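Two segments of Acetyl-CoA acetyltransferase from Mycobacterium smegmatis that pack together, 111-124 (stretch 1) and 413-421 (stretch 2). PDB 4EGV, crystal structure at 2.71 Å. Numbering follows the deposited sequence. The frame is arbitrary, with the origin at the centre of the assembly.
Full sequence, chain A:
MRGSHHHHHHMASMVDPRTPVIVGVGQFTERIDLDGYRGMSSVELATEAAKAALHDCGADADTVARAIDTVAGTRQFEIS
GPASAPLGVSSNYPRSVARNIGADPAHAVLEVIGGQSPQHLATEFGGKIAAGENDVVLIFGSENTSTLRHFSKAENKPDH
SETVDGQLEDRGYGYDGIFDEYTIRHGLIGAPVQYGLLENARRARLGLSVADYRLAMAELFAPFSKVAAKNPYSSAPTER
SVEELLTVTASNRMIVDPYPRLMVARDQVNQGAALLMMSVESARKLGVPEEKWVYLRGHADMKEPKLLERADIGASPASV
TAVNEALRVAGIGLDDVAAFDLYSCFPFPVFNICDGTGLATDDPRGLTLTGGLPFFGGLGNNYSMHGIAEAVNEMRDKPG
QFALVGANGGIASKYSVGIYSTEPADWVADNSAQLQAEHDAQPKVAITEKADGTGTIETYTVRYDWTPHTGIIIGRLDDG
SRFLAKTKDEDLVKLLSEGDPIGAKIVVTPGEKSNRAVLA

Stretch 1 111-124: EVIGGQSPQHLATE
Stretch 2, residues 413-421: SKYSVGIYS

A helix from stretch 1, running through 117-124 (phi -54° to -81°, psi -37° to -49°), lies across an extended strand, 414-421 (phi -118° to -165°, psi 129° to 155°), with N-to-C directions 54° apart and axes approaching to 7.3 Å. The register is set by Gln 116 and Ser 416, whose CA atoms are 5.6 Å apart; about 427 Å² is buried in all.

Stretch 1 enters as an extended loop, phi near -65° to -82° and psi near 160° from Glu 111 (chi1 t, chi2 p) to Ile 113. Val 112, chi1 m, points toward stretch 2, CG2 lying 4.2 Å from the amine NZ of Lys 414. Gly 114 sits at phi/psi 128/152, where a CB would be jammed against the preceding carbonyl and would meet Gln 116 OE1 at 2.2 Å; this position calls for glycine. A type I turn from Gly 114 to Ser 117 then leads into the helix, with both Ser 117 N and Ser 117 OG bonding to Gly 114 O, at 3.2 and 3.0 Å.

Gln 116 points toward the strand with chi1 p, chi2 m and chi3 -29°. This folds its amide back: NE2 donates to Ile 113 O at 3.0 Å, and the amide carbon CD packs 3.6 Å from CD of Lys 414 (m, t, t, t). His 120 N bonds to Gln 116 O at 3.0 Å.

One turn along, Gln 119 (chi1 t, chi2 p, chi3 -108°) runs along the strand. Its CG is 3.7 Å from Ser 416 O, its CD 3.4 Å from Gly 418 N, and its NE2 donates a 2.9 Å hydrogen bond to Tyr 420 OH. Gly 418 makes room: a CB there would point toward the helix and lie 2.4 Å from Gln 119 OE1. Tyr 420 (chi1 m, chi2 -87°) starts sideways, but its ring carries the hydroxyl to the amide, which meets the ring at its edge.

His 120, chi1 t, flanks the small Ser 416 (chi1 m), CB to OG 3.7 Å; that hydroxyl is hydrogen-bonded elsewhere in the structure. Ala 122 faces the strand with a short side chain, CB 4.2 Å from Tyr 420 OH. Thr 123, chi1 m, turns OG1 back to Gln 119 O at 3.0 Å, satisfying a buried hydroxyl within the helix.

The strand alternates accordingly: Lys 414 and Ser 416 point toward stretch 1, Tyr 415, Val 417 and Ile 419 away.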

# COMPACT_ATOMS: atom_id res chain seq x y z
N GLU A 111 4.73 15.72 -0.38
CA GLU A 111 3.42 15.10 -0.19
C GLU A 111 3.28 14.56 1.24
O GLU A 111 4.27 14.48 1.98
CB GLU A 111 3.20 14.04 -1.29
CG GLU A 111 1.95 13.06 -1.19
CD GLU A 111 0.52 13.72 -1.28
OE1 GLU A 111 0.30 14.85 -0.81
OE2 GLU A 111 -0.40 13.04 -1.81
N VAL A 112 2.05 14.26 1.65
CA VAL A 112 1.76 13.59 2.93
C VAL A 112 2.32 12.15 3.01
O VAL A 112 2.57 11.52 2.02
CB VAL A 112 0.20 13.58 3.28
CG1 VAL A 112 -0.37 15.04 3.40
CG2 VAL A 112 -0.62 12.72 2.27
N ILE A 113 2.48 11.63 4.21
CA ILE A 113 2.97 10.25 4.42
C ILE A 113 1.99 9.21 3.87
O ILE A 113 0.80 9.48 3.72
CB ILE A 113 3.29 9.96 5.96
CG1 ILE A 113 4.33 8.87 6.13
CG2 ILE A 113 2.03 9.60 6.78
CD1 ILE A 113 5.80 9.36 6.22
N GLY A 114 2.52 8.02 3.55
CA GLY A 114 1.73 6.78 3.45
C GLY A 114 1.99 6.10 2.13
O GLY A 114 2.31 6.76 1.17
N GLY A 115 1.86 4.79 2.08
CA GLY A 115 2.02 4.05 0.82
C GLY A 115 1.07 4.28 -0.38
O GLY A 115 1.33 3.82 -1.50
N GLN A 116 -0.02 5.00 -0.13
CA GLN A 116 -0.95 5.45 -1.13
C GLN A 116 -0.40 6.58 -1.99
O GLN A 116 -0.85 6.76 -3.13
CB GLN A 116 -2.30 5.85 -0.48
CG GLN A 116 -2.40 7.30 0.05
CD GLN A 116 -1.55 7.56 1.31
OE1 GLN A 116 -1.30 6.67 2.12
NE2 GLN A 116 -1.15 8.81 1.48
N SER A 117 0.58 7.33 -1.47
CA SER A 117 0.94 8.61 -2.05
C SER A 117 1.44 8.64 -3.47
O SER A 117 1.06 9.57 -4.19
CB SER A 117 1.86 9.43 -1.16
OG SER A 117 3.09 8.78 -0.92
N PRO A 118 2.24 7.64 -3.91
CA PRO A 118 2.69 7.68 -5.32
C PRO A 118 1.52 7.67 -6.29
O PRO A 118 1.51 8.41 -7.28
CB PRO A 118 3.47 6.37 -5.46
CG PRO A 118 3.79 5.99 -4.13
CD PRO A 118 2.75 6.44 -3.23
N GLN A 119 0.52 6.84 -5.99
CA GLN A 119 -0.61 6.70 -6.88
C GLN A 119 -1.63 7.83 -6.71
O GLN A 119 -2.18 8.30 -7.70
CB GLN A 119 -1.21 5.28 -6.80
CG GLN A 119 -2.35 5.05 -7.66
CD GLN A 119 -2.01 5.10 -9.06
OE1 GLN A 119 -2.35 6.04 -9.74
NE2 GLN A 119 -1.33 4.09 -9.54
N HIS A 120 -1.84 8.29 -5.47
CA HIS A 120 -2.60 9.51 -5.21
C HIS A 120 -2.04 10.72 -6.00
O HIS A 120 -2.79 11.51 -6.60
CB HIS A 120 -2.67 9.78 -3.70
CG HIS A 120 -3.74 10.76 -3.28
ND1 HIS A 120 -3.58 12.13 -3.34
CD2 HIS A 120 -4.95 10.55 -2.72
CE1 HIS A 120 -4.66 12.73 -2.87
NE2 HIS A 120 -5.52 11.79 -2.50
N LEU A 121 -0.72 10.83 -6.02
CA LEU A 121 -0.01 11.90 -6.67
C LEU A 121 -0.13 11.86 -8.18
O LEU A 121 -0.38 12.90 -8.81
CB LEU A 121 1.47 11.77 -6.31
CG LEU A 121 2.26 12.93 -5.72
CD1 LEU A 121 1.42 13.99 -5.03
CD2 LEU A 121 3.25 12.29 -4.76
N ALA A 122 0.06 10.67 -8.75
CA ALA A 122 -0.14 10.50 -10.18
C ALA A 122 -1.58 10.82 -10.58
O ALA A 122 -1.79 11.48 -11.56
CB ALA A 122 0.25 9.11 -10.61
N THR A 123 -2.57 10.38 -9.82
CA THR A 123 -3.94 10.75 -10.09
C THR A 123 -4.21 12.28 -9.97
O THR A 123 -4.83 12.87 -10.85
CB THR A 123 -4.90 9.95 -9.22
OG1 THR A 123 -4.68 8.55 -9.42
CG2 THR A 123 -6.38 10.32 -9.49
N GLU A 124 -3.76 12.89 -8.89
CA GLU A 124 -3.88 14.32 -8.71
C GLU A 124 -3.20 15.16 -9.83
O GLU A 124 -3.78 16.12 -10.31
CB GLU A 124 -3.33 14.70 -7.33
CG GLU A 124 -3.53 16.13 -6.88
CD GLU A 124 -2.36 16.63 -6.06
OE1 GLU A 124 -1.92 15.94 -5.13
OE2 GLU A 124 -1.85 17.71 -6.37
N SER A 413 -5.80 2.24 5.85
CA SER A 413 -6.58 3.48 6.04
C SER A 413 -6.90 4.14 4.70
O SER A 413 -7.90 4.79 4.56
CB SER A 413 -5.86 4.51 6.93
OG SER A 413 -5.51 4.01 8.17
N LYS A 414 -6.01 3.95 3.74
CA LYS A 414 -6.04 4.67 2.49
C LYS A 414 -5.69 3.73 1.33
O LYS A 414 -4.79 2.91 1.42
CB LYS A 414 -5.05 5.83 2.53
CG LYS A 414 -5.61 7.12 3.01
CD LYS A 414 -4.48 8.05 3.35
CE LYS A 414 -4.96 9.40 3.88
NZ LYS A 414 -3.94 10.49 3.64
N TYR A 415 -6.44 3.88 0.24
CA TYR A 415 -6.21 3.12 -0.97
C TYR A 415 -6.42 3.94 -2.25
O TYR A 415 -7.40 4.64 -2.41
CB TYR A 415 -7.07 1.89 -0.95
CG TYR A 415 -6.41 0.74 -1.59
CD1 TYR A 415 -5.52 -0.06 -0.87
CD2 TYR A 415 -6.70 0.40 -2.92
CE1 TYR A 415 -4.90 -1.19 -1.44
CE2 TYR A 415 -6.10 -0.72 -3.51
CZ TYR A 415 -5.19 -1.52 -2.76
OH TYR A 415 -4.59 -2.62 -3.33
N SER A 416 -5.46 3.83 -3.15
CA SER A 416 -5.42 4.59 -4.38
C SER A 416 -5.10 3.65 -5.48
O SER A 416 -4.20 2.85 -5.40
CB SER A 416 -4.36 5.69 -4.34
OG SER A 416 -4.81 6.78 -3.59
N VAL A 417 -5.89 3.75 -6.52
CA VAL A 417 -5.80 2.82 -7.62
C VAL A 417 -5.56 3.59 -8.90
O VAL A 417 -6.10 4.64 -9.10
CB VAL A 417 -7.08 1.89 -7.73
CG1 VAL A 417 -6.88 0.86 -8.81
CG2 VAL A 417 -7.37 1.21 -6.41
N GLY A 418 -4.68 3.07 -9.73
CA GLY A 418 -4.51 3.53 -11.08
C GLY A 418 -4.54 2.37 -12.06
O GLY A 418 -4.04 1.28 -11.80
N ILE A 419 -5.16 2.59 -13.21
CA ILE A 419 -5.19 1.63 -14.28
C ILE A 419 -4.55 2.31 -15.46
O ILE A 419 -4.92 3.39 -15.80
CB ILE A 419 -6.61 1.14 -14.61
CG1 ILE A 419 -7.26 0.52 -13.36
CG2 ILE A 419 -6.56 0.17 -15.77
CD1 ILE A 419 -8.62 -0.08 -13.53
N TYR A 420 -3.58 1.62 -16.05
CA TYR A 420 -2.74 2.12 -17.14
C TYR A 420 -2.90 1.29 -18.44
O TYR A 420 -3.14 0.09 -18.38
CB TYR A 420 -1.29 2.10 -16.68
CG TYR A 420 -1.06 2.91 -15.44
CD1 TYR A 420 -0.78 4.25 -15.54
CD2 TYR A 420 -1.14 2.36 -14.18
CE1 TYR A 420 -0.60 5.02 -14.41
CE2 TYR A 420 -0.96 3.12 -13.07
CZ TYR A 420 -0.70 4.46 -13.19
OH TYR A 420 -0.48 5.25 -12.10
N SER A 421 -2.77 1.96 -19.58
CA SER A 421 -2.84 1.37 -20.93
C SER A 421 -2.30 2.31 -22.01
O SER A 421 -2.32 3.52 -21.87
CB SER A 421 -4.26 1.02 -21.31
OG SER A 421 -4.30 0.40 -22.55